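Local coordinates for protein SG7.AF (Anopheles freeborni, PDB 6XL7) that inhibits the alternative pathway of host complement as a mosquito salivary protein, acting on the activated C3-convertase C3bBb and leaving the classical pathway untouched, at residues Thr11-Asp16 against Met62-Asn67; Gln36-Leu41 against Leu103-Arg107; Leu41-Val45 against Thr110-Leu114. One frame throughout, in Å; residues are numbered along the deposited sequence. Where two conformers were deposited one is given.

Contact 1: Thr11-Asp16 against Met62-Asn67. With SO4 (sulfate ion), chain B.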
ATOM      1  N   THR A  11      -4.038   0.836 -10.455  1.00 13.53           N
ATOM      2  CA  THR A  11      -3.803   1.760  -9.351  1.00 14.08           C
ATOM      3  C   THR A  11      -2.573   1.358  -8.540  1.00 15.23           C
ATOM      4  O   THR A  11      -1.786   2.220  -8.131  1.00 14.94           O
ATOM      5  CB  THR A  11      -5.070   1.848  -8.496  1.00 13.48           C
ATOM      6  OG1 THR A  11      -6.019   2.687  -9.167  1.00 24.35           O
ATOM      7  CG2 THR A  11      -4.788   2.436  -7.127  1.00 19.04           C
ATOM      8  N   PHE A  12      -2.370   0.056  -8.300  1.00 13.02           N
ATOM      9  CA  PHE A  12      -1.182  -0.364  -7.561  1.00 14.89           C
ATOM     10  C   PHE A  12       0.098  -0.043  -8.319  1.00 14.94           C
ATOM     11  O   PHE A  12       1.124   0.262  -7.696  1.00 16.01           O
ATOM     12  CB  PHE A  12      -1.244  -1.855  -7.189  1.00 15.76           C
ATOM     13  CG  PHE A  12      -2.028  -2.131  -5.938  1.00 13.15           C
ATOM     14  CD1 PHE A  12      -1.429  -2.000  -4.696  1.00 14.57           C
ATOM     15  CD2 PHE A  12      -3.363  -2.491  -5.997  1.00 14.73           C
ATOM     16  CE1 PHE A  12      -2.154  -2.222  -3.538  1.00 14.25           C
ATOM     17  CE2 PHE A  12      -4.093  -2.727  -4.837  1.00 14.37           C
ATOM     18  CZ  PHE A  12      -3.488  -2.579  -3.607  1.00 13.71           C
ATOM     19  N   ARG A  13       0.063  -0.098  -9.655  1.00 15.59           N
ATOM     20  CA  ARG A  13       1.224   0.296 -10.448  1.00 16.07           C
ATOM     21  C   ARG A  13       1.652   1.723 -10.131  1.00 17.73           C
ATOM     22  O   ARG A  13       2.839   2.053 -10.233  1.00 19.02           O
ATOM     23  CB  ARG A  13       0.916   0.124 -11.940  1.00 16.07           C
ATOM     24  CG  ARG A  13       1.995   0.656 -12.864  1.00 17.57           C
ATOM     25  CD  ARG A  13       1.770   0.229 -14.307  1.00 18.60           C
ATOM     26  NE  ARG A  13       0.419   0.492 -14.797  1.00 18.38           N
ATOM     27  CZ  ARG A  13      -0.013   1.686 -15.194  1.00 19.49           C
ATOM     28  NH1 ARG A  13       0.797   2.741 -15.121  1.00 20.42           N
ATOM     29  NH2 ARG A  13      -1.252   1.827 -15.647  1.00 17.86           N
ATOM     30  N   ARG A  14       0.711   2.573  -9.717  1.00 17.62           N
ATOM     31  CA  ARG A  14       1.028   3.953  -9.379  0.54 20.48           C
ATOM     32  C   ARG A  14       1.673   4.098  -8.002  1.00 23.30           C
ATOM     33  O   ARG A  14       2.163   5.188  -7.683  1.00 29.24           O
ATOM     34  CB  ARG A  14      -0.226   4.829  -9.529  0.54 23.67           C
ATOM     35  CG  ARG A  14      -0.646   5.039 -10.988  0.54 25.71           C
ATOM     36  CD  ARG A  14      -2.160   5.201 -11.160  0.54 24.98           C
ATOM     37  NE  ARG A  14      -2.535   5.524 -12.535  0.54 26.41           N
ATOM     38  CZ  ARG A  14      -3.787   5.661 -12.959  0.54 21.70           C
ATOM     39  NH1 ARG A  14      -4.031   5.965 -14.227  0.54 26.38           N
ATOM     40  NH2 ARG A  14      -4.799   5.493 -12.116  0.54 20.25           N
ATOM     41  N   ILE A  15       1.685   3.038  -7.195  1.00 17.20           N
ATOM     42  CA  ILE A  15       2.410   3.012  -5.918  1.00 18.42           C
ATOM     43  C   ILE A  15       3.824   2.574  -6.264  1.00 26.55           C
ATOM     44  O   ILE A  15       4.127   1.383  -6.352  1.00 26.43           O
ATOM     45  CB  ILE A  15       1.752   2.082  -4.904  1.00 17.53           C
ATOM     46  CG1 ILE A  15       0.397   2.640  -4.467  1.00 19.02           C
ATOM     47  CG2 ILE A  15       2.654   1.886  -3.681  1.00 21.51           C
ATOM     48  CD1 ILE A  15      -0.443   1.667  -3.658  1.00 19.60           C
ATOM     49  N   ASP A  16       4.701   3.549  -6.466  1.00 24.76           N
ATOM     50  CA  ASP A  16       6.044   3.261  -6.935  1.00 26.89           C
ATOM     51  C   ASP A  16       6.989   3.016  -5.769  1.00 27.60           C
ATOM     52  O   ASP A  16       6.753   3.445  -4.637  1.00 23.29           O
ATOM     53  CB  ASP A  16       6.569   4.403  -7.799  1.00 30.06           C
ATOM     54  CG  ASP A  16       6.575   5.728  -7.069  1.00 35.92           C
ATOM     55  OD1 ASP A  16       5.861   5.851  -6.050  1.00 41.37           O
ATOM     56  OD2 ASP A  16       7.289   6.649  -7.517  1.00 53.29           O
ATOM     57  N   MET A  62      -6.032   6.037  -2.072  1.00 13.25           N
ATOM     58  CA  MET A  62      -5.206   4.927  -1.625  1.00 13.94           C
ATOM     59  C   MET A  62      -3.759   5.123  -2.044  1.00 13.94           C
ATOM     60  O   MET A  62      -2.838   4.868  -1.261  1.00 13.48           O
ATOM     61  CB  MET A  62      -5.735   3.612  -2.182  1.00 13.73           C
ATOM     62  CG  MET A  62      -4.974   2.431  -1.624  1.00 13.08           C
ATOM     63  SD  MET A  62      -5.359   0.842  -2.366  1.00 16.21           S
ATOM     64  CE  MET A  62      -4.453   0.971  -3.901  1.00 24.70           C
ATOM     65  N   VAL A  63      -3.536   5.598  -3.269  1.00 11.94           N
ATOM     66  CA  VAL A  63      -2.173   5.782  -3.761  1.00 13.26           C
ATOM     67  C   VAL A  63      -1.422   6.800  -2.908  1.00 12.37           C
ATOM     68  O   VAL A  63      -0.298   6.544  -2.462  1.00 12.40           O
ATOM     69  CB  VAL A  63      -2.186   6.177  -5.248  1.00 12.66           C
ATOM     70  CG1 VAL A  63      -0.799   6.548  -5.722  1.00 13.43           C
ATOM     71  CG2 VAL A  63      -2.758   5.040  -6.086  1.00 14.35           C
ATOM     72  N   THR A  64      -2.017   7.975  -2.678  1.00 11.46           N
ATOM     73  CA  THR A  64      -1.290   8.998  -1.923  1.00 12.69           C
ATOM     74  C   THR A  64      -1.084   8.569  -0.479  1.00 13.03           C
ATOM     75  O   THR A  64      -0.001   8.780   0.079  1.00 12.04           O
ATOM     76  CB  THR A  64      -1.988  10.357  -1.994  1.00 14.39           C
ATOM     77  OG1 THR A  64      -3.289  10.263  -1.403  1.00 17.62           O
ATOM     78  CG2 THR A  64      -2.107  10.844  -3.432  1.00 17.02           C
ATOM     79  N   LYS A  65      -2.089   7.936   0.131  1.00 12.20           N
ATOM     80  CA  LYS A  65      -1.946   7.501   1.516  1.00 12.52           C
ATOM     81  C   LYS A  65      -0.829   6.480   1.656  1.00 11.94           C
ATOM     82  O   LYS A  65      -0.006   6.568   2.578  1.00 11.58           O
ATOM     83  CB  LYS A  65      -3.263   6.936   2.049  1.00 13.15           C
ATOM     84  CG  LYS A  65      -4.339   7.984   2.297  1.00 15.74           C
ATOM     85  CD  LYS A  65      -5.657   7.325   2.691  1.00 17.69           C
ATOM     86  CE  LYS A  65      -6.697   8.368   3.066  1.00 24.34           C
ATOM     87  NZ  LYS A  65      -7.984   7.746   3.502  1.00 25.06           N
ATOM     88  N   VAL A  66      -0.762   5.518   0.736  1.00 10.75           N
ATOM     89  CA  VAL A  66       0.291   4.507   0.792  1.00 11.27           C
ATOM     90  C   VAL A  66       1.647   5.147   0.573  1.00 12.77           C
ATOM     91  O   VAL A  66       2.621   4.834   1.274  1.00 12.72           O
ATOM     92  CB  VAL A  66       0.026   3.384  -0.225  1.00 14.53           C
ATOM     93  CG1 VAL A  66       1.255   2.461  -0.309  1.00 15.63           C
ATOM     94  CG2 VAL A  66      -1.189   2.608   0.176  1.00 15.59           C
ATOM     95  N   ASN A  67       1.741   6.076  -0.375  1.00 11.84           N
ATOM     96  CA  ASN A  67       3.032   6.680  -0.606  0.63 13.01           C
ATOM     97  C   ASN A  67       3.526   7.442   0.628  1.00 11.95           C
ATOM     98  O   ASN A  67       4.706   7.334   0.978  1.00 12.36           O
ATOM     99  CB  ASN A  67       3.065   7.431  -1.941  0.63 16.95           C
ATOM    100  CG  ASN A  67       2.998   6.462  -3.145  0.63 18.41           C
ATOM    101  OD1 ASN A  67       2.263   6.684  -4.115  0.63 18.63           O
ATOM    102  ND2 ASN A  67       3.756   5.368  -3.065  0.63 16.60           N
TER
HETATM  103  S   SO4 B 201      -1.424   5.495 -16.566  1.00 33.91           S
HETATM  104  O1  SO4 B 201      -0.726   5.715 -17.830  1.00 39.98           O
HETATM  105  O2  SO4 B 201      -2.306   6.627 -16.299  1.00 43.77           O
HETATM  106  O3  SO4 B 201      -0.455   5.378 -15.482  1.00 40.34           O
HETATM  107  O4  SO4 B 201      -2.218   4.270 -16.664  1.00 38.12           O
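A Met-aromatic contact lies where the C-terminal end of helix 2-13 packs on the middle of helix 56-77: Met62 lays its terminal methyl over one face of the Phe12 ring. CE stands 3.8 Å from the ring centroid and 17° off the normal, displaced toward the rim and nearest to CZ, so the touch is a CH-pi one, while SD lies oblique to the ring. The Met62 chain runs extended through CG and SD and turns only at its last torsion (chi3 77°), which swings CE toward both Phe12 and Thr11. Thr11 offers its methyl, not its hydroxyl: CG2 meets Met62 CE and presses on Val63 CG2 at 3.5 Å, a tight carbon pair. Past the helix, Ile15 reaches across with both branches; its CG2 and CD1 both rest on Val66 CG1, CG2 at 3.7 Å. The same CG2 also touches the end of Asn67, a side chain with two conformers. In the conformer described, Asp16 OD1 and Asn67 ND2 remain 3.7 Å apart and form no hydrogen bond.

Arg13 and Arg14 hold a sulfate, probably from the crystallisation liquor. Arg13 holds it end-on through both terminal nitrogens, NH1 to O3 and NH2 to O4, the latter 2.8 Å long and almost straight (174°), with the sulfate at the edge of the guanidinium and in its plane. Arg14, in one of its two conformers, adds a bond from NH1 to O2. No hydrogen bond joins the two segments, so methyl and ring packing does the joining, and the sulfate is bound on the side away from helix 56-77.

Contact 2: Gln36-Leu41 against Leu103-Arg107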
ATOM      1  N   GLN A  36      -0.910  -6.382   3.025  1.00 13.43           N
ATOM      2  CA  GLN A  36      -1.935  -5.588   3.682  1.00 13.23           C
ATOM      3  C   GLN A  36      -2.955  -5.003   2.715  1.00 13.04           C
ATOM      4  O   GLN A  36      -4.074  -4.675   3.142  1.00 13.86           O
ATOM      5  CB  GLN A  36      -1.297  -4.447   4.484  1.00 11.85           C
ATOM      6  CG  GLN A  36      -0.444  -4.902   5.668  1.00 13.64           C
ATOM      7  CD  GLN A  36      -1.276  -5.408   6.825  1.00 15.72           C
ATOM      8  OE1 GLN A  36      -2.379  -4.917   7.083  1.00 18.13           O
ATOM      9  NE2 GLN A  36      -0.746  -6.392   7.538  1.00 20.21           N
ATOM     10  N   LEU A  37      -2.606  -4.873   1.433  1.00 12.41           N
ATOM     11  CA  LEU A  37      -3.461  -4.169   0.481  1.00 12.13           C
ATOM     12  C   LEU A  37      -3.743  -4.961  -0.792  1.00 12.85           C
ATOM     13  O   LEU A  37      -4.913  -5.214  -1.111  1.00 12.07           O
ATOM     14  CB  LEU A  37      -2.859  -2.800   0.150  1.00 11.44           C
ATOM     15  CG  LEU A  37      -2.963  -1.783   1.293  1.00 12.56           C
ATOM     16  CD1 LEU A  37      -2.009  -0.640   1.056  1.00 16.88           C
ATOM     17  CD2 LEU A  37      -4.390  -1.265   1.396  1.00 14.94           C
ATOM     18  N   ARG A  38      -2.703  -5.361  -1.532  1.00 11.39           N
ATOM     19  CA  ARG A  38      -2.937  -5.927  -2.855  0.53 11.71           C
ATOM     20  C   ARG A  38      -3.719  -7.237  -2.770  1.00 11.89           C
ATOM     21  O   ARG A  38      -4.715  -7.415  -3.479  1.00 12.02           O
ATOM     22  CB  ARG A  38      -1.621  -6.097  -3.617  0.53 12.23           C
ATOM     23  CG  ARG A  38      -1.822  -6.298  -5.114  0.53 12.47           C
ATOM     24  CD  ARG A  38      -0.511  -6.503  -5.863  0.53 16.43           C
ATOM     25  NE  ARG A  38       0.279  -5.278  -5.972  0.53 19.07           N
ATOM     26  CZ  ARG A  38       1.297  -4.973  -5.174  0.53 20.64           C
ATOM     27  NH1 ARG A  38       1.645  -5.803  -4.206  0.53 17.18           N
ATOM     28  NH2 ARG A  38       1.969  -3.838  -5.335  0.53 14.59           N
ATOM     29  N   GLU A  39      -3.294  -8.152  -1.900  1.00 12.06           N
ATOM     30  CA  GLU A  39      -4.024  -9.420  -1.799  1.00 14.94           C
ATOM     31  C   GLU A  39      -5.455  -9.250  -1.304  1.00 14.17           C
ATOM     32  O   GLU A  39      -6.381  -9.703  -2.000  1.00 14.03           O
ATOM     33  CB  GLU A  39      -3.224 -10.473  -1.018  1.00 16.01           C
ATOM     34  CG  GLU A  39      -4.040 -11.720  -0.741  1.00 18.31           C
ATOM     35  CD  GLU A  39      -3.276 -12.795   0.008  1.00 27.64           C
ATOM     36  OE1 GLU A  39      -2.179 -12.506   0.528  1.00 33.89           O
ATOM     37  OE2 GLU A  39      -3.791 -13.933   0.076  1.00 33.96           O
ATOM     38  N   PRO A  40      -5.728  -8.603  -0.166  1.00 12.93           N
ATOM     39  CA  PRO A  40      -7.131  -8.513   0.273  1.00 13.96           C
ATOM     40  C   PRO A  40      -8.014  -7.696  -0.652  1.00 12.17           C
ATOM     41  O   PRO A  40      -9.174  -8.064  -0.859  1.00 13.94           O
ATOM     42  CB  PRO A  40      -7.040  -7.922   1.688  1.00 14.08           C
ATOM     43  CG  PRO A  40      -5.690  -7.346   1.786  1.00 18.25           C
ATOM     44  CD  PRO A  40      -4.798  -8.139   0.879  1.00 14.48           C
ATOM     45  N   LEU A  41      -7.502  -6.620  -1.248  1.00 11.53           N
ATOM     46  CA  LEU A  41      -8.380  -5.815  -2.095  1.00 11.72           C
ATOM     47  C   LEU A  41      -8.665  -6.491  -3.435  1.00 11.98           C
ATOM     48  O   LEU A  41      -9.778  -6.367  -3.961  1.00 12.29           O
ATOM     49  CB  LEU A  41      -7.835  -4.399  -2.283  1.00 11.16           C
ATOM     50  CG  LEU A  41      -7.801  -3.524  -1.030  1.00 11.75           C
ATOM     51  CD1 LEU A  41      -7.142  -2.193  -1.364  1.00 13.71           C
ATOM     52  CD2 LEU A  41      -9.200  -3.308  -0.461  1.00 14.38           C
ATOM     53  N   LEU A 103      -0.819   0.573   6.884  1.00 10.71           N
ATOM     54  CA  LEU A 103      -1.343   0.042   5.626  1.00 10.72           C
ATOM     55  C   LEU A 103      -2.671  -0.659   5.858  1.00 10.84           C
ATOM     56  O   LEU A 103      -3.586  -0.560   5.032  1.00 12.12           O
ATOM     57  CB  LEU A 103      -0.347  -0.923   4.987  1.00 10.92           C
ATOM     58  CG  LEU A 103       0.972  -0.320   4.493  1.00 10.30           C
ATOM     59  CD1 LEU A 103       1.846  -1.414   3.907  1.00 13.38           C
ATOM     60  CD2 LEU A 103       0.760   0.801   3.477  1.00 12.68           C
ATOM     61  N   GLY A 104      -2.797  -1.369   6.978  1.00 11.43           N
ATOM     62  CA  GLY A 104      -4.053  -2.031   7.287  1.00 13.14           C
ATOM     63  C   GLY A 104      -5.194  -1.052   7.469  1.00 13.50           C
ATOM     64  O   GLY A 104      -6.334  -1.330   7.077  1.00 14.85           O
ATOM     65  N   GLU A 105      -4.910   0.106   8.062  1.00 13.65           N
ATOM     66  CA  GLU A 105      -5.935   1.132   8.208  1.00 14.62           C
ATOM     67  C   GLU A 105      -6.347   1.677   6.848  1.00 13.68           C
ATOM     68  O   GLU A 105      -7.538   1.903   6.598  1.00 14.21           O
ATOM     69  CB  GLU A 105      -5.436   2.246   9.128  1.00 17.30           C
ATOM     70  CG  GLU A 105      -5.186   1.772  10.549  1.00 19.61           C
ATOM     71  CD  GLU A 105      -4.571   2.844  11.433  1.00 36.47           C
ATOM     72  OE1 GLU A 105      -4.466   2.616  12.656  1.00 34.33           O
ATOM     73  OE2 GLU A 105      -4.200   3.910  10.902  1.00 38.50           O
ATOM     74  N   ILE A 106      -5.380   1.858   5.949  1.00 12.47           N
ATOM     75  CA  ILE A 106      -5.697   2.262   4.580  1.00 13.27           C
ATOM     76  C   ILE A 106      -6.590   1.226   3.910  1.00 13.16           C
ATOM     77  O   ILE A 106      -7.525   1.578   3.180  1.00 12.65           O
ATOM     78  CB  ILE A 106      -4.414   2.543   3.776  1.00 12.75           C
ATOM     79  CG1 ILE A 106      -3.697   3.789   4.318  1.00 12.63           C
ATOM     80  CG2 ILE A 106      -4.744   2.716   2.297  1.00 13.74           C
ATOM     81  CD1 ILE A 106      -2.253   3.892   3.843  1.00 13.47           C
ATOM     82  N   ARG A 107      -6.338  -0.065   4.157  1.00 11.55           N
ATOM     83  CA  ARG A 107      -7.195  -1.100   3.582  1.00 11.98           C
ATOM     84  C   ARG A 107      -8.643  -0.905   4.009  1.00 14.30           C
ATOM     85  O   ARG A 107      -9.554  -0.917   3.173  1.00 13.64           O
ATOM     86  CB  ARG A 107      -6.705  -2.496   3.990  1.00 12.94           C
ATOM     87  CG  ARG A 107      -7.610  -3.632   3.461  1.00 15.57           C
ATOM     88  CD  ARG A 107      -7.274  -5.009   4.037  1.00 16.39           C
ATOM     89  NE  ARG A 107      -7.315  -5.038   5.499  1.00 19.14           N
ATOM     90  CZ  ARG A 107      -6.237  -5.100   6.278  1.00 22.65           C
ATOM     91  NH1 ARG A 107      -5.023  -5.150   5.738  1.00 19.58           N
ATOM     92  NH2 ARG A 107      -6.374  -5.118   7.600  1.00 27.22           N
TER
HETATM   93  O   HOH W   1      -4.364  -5.577   9.357  1.00 35.34           O
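Leu103 opens the contact, which joins helix 89-113 to helix 23-46, by setting its CB against Gln36 CB at 3.7 Å, while its CD2 turns inward to meet Leu37 CD1. The segment axes approach to 9.3 Å and cross at -32°. One residue on, Gly104 brings bare backbone to the interface: its CA lies 3.3 Å from Gln36 OE1, so the amide oxygen lies directly on the backbone. Ile106 adds a light touch, CG2 on Leu37 CD2, and also packs on Lys65 of helix 56-77.

Arg107 is the largest contributor, a knob in a hole formed by Gln36, Leu37, Pro40 and Leu41. Its CG lies anti to the backbone N (chi1 177°), and the chain bends at chi3, so that Arg107 CD lies 3.6 Å from Pro40 CG and the guanidinium turns its edge to Gln36. Gly104 O sits over one face. NH1 bonds twice to one residue: to Gln36 O at 2.8 Å, in the carbonyl plane on a lone pair, and to Gln36 OE1 at 3.0 Å, from above that amide's plane. A water accepts from Arg107 NH2 and donates to Gln36 OE1.

Helix 23-46 has a wider pi-type turn at 36-38, and the N of Pro40 has no hydrogen to give. Arg107 thus supplies a donor to a main-chain oxygen at this irregular turn; its three bonds fix the guanidinium, while its methylenes pack on Pro40 and Leu37 and run past the Gln36 carbonyl.

Contact 3: Leu41-Val45 against Thr110-Leu114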
ATOM      1  N   LEU A  41      -7.502  -6.620  -1.248  1.00 11.53           N
ATOM      2  CA  LEU A  41      -8.380  -5.815  -2.095  1.00 11.72           C
ATOM      3  C   LEU A  41      -8.665  -6.491  -3.435  1.00 11.98           C
ATOM      4  O   LEU A  41      -9.778  -6.367  -3.961  1.00 12.29           O
ATOM      5  CB  LEU A  41      -7.835  -4.399  -2.283  1.00 11.16           C
ATOM      6  CG  LEU A  41      -7.801  -3.524  -1.030  1.00 11.75           C
ATOM      7  CD1 LEU A  41      -7.142  -2.193  -1.364  1.00 13.71           C
ATOM      8  CD2 LEU A  41      -9.200  -3.308  -0.461  1.00 14.38           C
ATOM      9  N   THR A  42      -7.681  -7.191  -3.996  0.56 11.59           N
ATOM     10  CA  THR A  42      -7.935  -7.959  -5.205  0.56 11.74           C
ATOM     11  C   THR A  42      -9.013  -9.002  -4.960  0.56 11.93           C
ATOM     12  O   THR A  42      -9.941  -9.152  -5.762  0.56 12.33           O
ATOM     13  CB  THR A  42      -6.645  -8.618  -5.681  0.56 12.33           C
ATOM     14  OG1 THR A  42      -5.712  -7.603  -6.057  0.56 12.80           O
ATOM     15  CG2 THR A  42      -6.916  -9.506  -6.873  0.56 12.63           C
ATOM     16  N   LYS A  43      -8.904  -9.734  -3.846  1.00 13.56           N
ATOM     17  CA  LYS A  43      -9.911 -10.737  -3.510  1.00 15.32           C
ATOM     18  C   LYS A  43     -11.291 -10.108  -3.392  1.00 14.22           C
ATOM     19  O   LYS A  43     -12.292 -10.700  -3.816  1.00 16.99           O
ATOM     20  CB  LYS A  43      -9.569 -11.411  -2.184  1.00 17.91           C
ATOM     21  CG  LYS A  43      -8.318 -12.246  -2.132  1.00 28.82           C
ATOM     22  CD  LYS A  43      -8.292 -12.952  -0.776  1.00 39.68           C
ATOM     23  CE  LYS A  43      -6.972 -13.612  -0.482  1.00 43.88           C
ATOM     24  NZ  LYS A  43      -7.041 -14.417   0.772  1.00 40.60           N
ATOM     25  N   LYS A  44     -11.367  -8.909  -2.818  1.00 14.20           N
ATOM     26  CA  LYS A  44     -12.652  -8.243  -2.642  1.00 14.83           C
ATOM     27  C   LYS A  44     -13.291  -7.915  -3.986  1.00 13.51           C
ATOM     28  O   LYS A  44     -14.462  -8.241  -4.230  1.00 17.19           O
ATOM     29  CB  LYS A  44     -12.439  -6.976  -1.817  1.00 15.87           C
ATOM     30  CG  LYS A  44     -13.691  -6.186  -1.478  1.00 20.24           C
ATOM     31  CD  LYS A  44     -13.313  -5.052  -0.521  1.00 27.11           C
ATOM     32  CE  LYS A  44     -14.487  -4.145  -0.163  1.00 28.81           C
ATOM     33  NZ  LYS A  44     -15.489  -4.812   0.710  1.00 33.72           N
ATOM     34  N   VAL A  45     -12.538  -7.267  -4.877  1.00 12.97           N
ATOM     35  CA  VAL A  45     -13.135  -6.793  -6.122  1.00 13.52           C
ATOM     36  C   VAL A  45     -13.379  -7.916  -7.106  1.00 14.61           C
ATOM     37  O   VAL A  45     -14.204  -7.760  -8.014  1.00 14.22           O
ATOM     38  CB  VAL A  45     -12.338  -5.650  -6.778  1.00 13.87           C
ATOM     39  CG1 VAL A  45     -12.078  -4.533  -5.779  1.00 13.28           C
ATOM     40  CG2 VAL A  45     -11.037  -6.166  -7.428  1.00 13.93           C
ATOM     41  N   THR A 110     -10.157   2.203   2.336  1.00 13.35           N
ATOM     42  CA  THR A 110     -10.374   1.982   0.909  1.00 13.68           C
ATOM     43  C   THR A 110     -11.567   1.067   0.669  1.00 15.84           C
ATOM     44  O   THR A 110     -12.372   1.313  -0.238  1.00 14.92           O
ATOM     45  CB  THR A 110      -9.100   1.411   0.284  1.00 12.01           C
ATOM     46  OG1 THR A 110      -8.018   2.328   0.509  1.00 12.72           O
ATOM     47  CG2 THR A 110      -9.265   1.178  -1.225  1.00 14.20           C
ATOM     48  N   GLU A 111     -11.713   0.020   1.483  1.00 13.86           N
ATOM     49  CA  GLU A 111     -12.848  -0.885   1.317  1.00 16.92           C
ATOM     50  C   GLU A 111     -14.165  -0.135   1.415  1.00 16.53           C
ATOM     51  O   GLU A 111     -15.122  -0.447   0.691  1.00 19.81           O
ATOM     52  CB  GLU A 111     -12.796  -1.997   2.368  1.00 17.52           C
ATOM     53  CG  GLU A 111     -11.711  -3.012   2.112  1.00 20.70           C
ATOM     54  CD  GLU A 111     -11.546  -4.002   3.249  1.00 33.61           C
ATOM     55  OE1 GLU A 111     -10.974  -5.087   3.005  1.00 37.06           O
ATOM     56  OE2 GLU A 111     -11.982  -3.700   4.384  1.00 34.51           O
ATOM     57  N   LYS A 112     -14.239   0.859   2.301  1.00 15.46           N
ATOM     58  CA  LYS A 112     -15.486   1.596   2.494  1.00 19.25           C
ATOM     59  C   LYS A 112     -15.860   2.441   1.277  1.00 23.89           C
ATOM     60  O   LYS A 112     -17.050   2.685   1.044  1.00 23.39           O
ATOM     61  CB  LYS A 112     -15.403   2.478   3.741  1.00 24.58           C
ATOM     62  CG  LYS A 112     -15.399   1.721   5.065  1.00 30.20           C
ATOM     63  CD  LYS A 112     -15.304   2.690   6.237  1.00 34.07           C
ATOM     64  CE  LYS A 112     -15.446   1.976   7.574  1.00 39.83           C
ATOM     65  NZ  LYS A 112     -14.368   0.968   7.785  1.00 47.55           N
ATOM     66  N   CYS A 113     -14.882   2.900   0.498  1.00 18.04           N
ATOM     67  CA  CYS A 113     -15.151   3.832  -0.593  1.00 19.21           C
ATOM     68  C   CYS A 113     -15.003   3.222  -1.978  1.00 12.69           C
ATOM     69  O   CYS A 113     -15.179   3.938  -2.970  1.00 15.01           O
ATOM     70  CB  CYS A 113     -14.276   5.099  -0.481  1.00 20.03           C
ATOM     71  SG  CYS A 113     -12.429   4.931  -0.472  1.00 19.54           S
ATOM     72  N   LEU A 114     -14.714   1.924  -2.075  1.00 13.30           N
ATOM     73  CA  LEU A 114     -14.244   1.351  -3.334  1.00 12.23           C
ATOM     74  C   LEU A 114     -15.287   1.438  -4.447  1.00 12.59           C
ATOM     75  O   LEU A 114     -14.940   1.736  -5.595  1.00 13.61           O
ATOM     76  CB  LEU A 114     -13.817  -0.100  -3.127  1.00 16.42           C
ATOM     77  CG  LEU A 114     -12.336  -0.436  -3.248  1.00 26.91           C
ATOM     78  CD1 LEU A 114     -12.170  -1.944  -3.175  1.00 22.40           C
ATOM     79  CD2 LEU A 114     -11.740   0.125  -4.530  1.00 20.95           C
TER
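Apolar contacts bring Leu41, Val45 and Leu114 together where helix 23-46 passes the C-terminal end of helix 89-113. Val45 CG1 meets Leu114 CD1 at 3.7 Å, the two side chains crossing at about a right angle. Leu114 has an unusual first torsion (chi1 -112°), away from the staggered positions, and it is CD1 that extends to the other helix. Leu41 splits its two methyls: CD1 rests on the Thr110 methyl CG2 at 4.0 Å, and CD2 lies on the Glu111 methylene CG at 3.6 Å, with Leu114 CD1 a little farther off.

A second group of contacts comes from the aliphatic parts of charged residues. Lys44 runs out straight from its helix, CG anti to the backbone N (chi1 -177°), and bends only at its final torsion. Along the way its CD comes 3.7 Å from Glu111 CG, and CE lies as close to Glu111 CB, so the two chains cross obliquely through their methylenes. The charged ends do not meet: Lys44 NZ stays 5.1 Å from Glu111 OE1, a separation at which the opposite charges probably still attract without forming a salt bridge.

Polar and covalent ties run to other places. The Thr110 hydroxyl bonds back to Ile106 O in its own helix, which keeps that polar atom satisfied while CG2 faces Leu41. Cys113 forms a disulfide with Cys58 of helix 56-77, and the Leu114 backbone bonds with Ser55, tying the end of helix 89-113 to that region. Helix 23-46, by contrast, is met here without a single hydrogen bond, so these two segments adhere through methyl and methylene packing, with the lysine and glutamate charges at its margin.

In the fold
All three contacts lie in one helical bundle. Contact 1 joins helix 2-13 to helix 56-77, whereas contacts 2 and 3 both join helix 23-46 to helix 89-113, sharing Leu41. Contacts 1 and 2 sit about 6 Å from the chain's centre, measured centre to centre, and meet through Val66 on Leu37 and Phe12 on Arg38; contact 3 is displaced about 13 Å, toward the Cys58-Cys113 disulfide. Though farther out, contact 3 is the buried one, while contacts 1 and 2 are only partly buried. Met62 connects them, packing on both Leu41 and Thr110. Only contact 2 has hydrogen bonds across its segments. Contacts 1 and 3 are apolar between their segments, with charged groups at their outer sides.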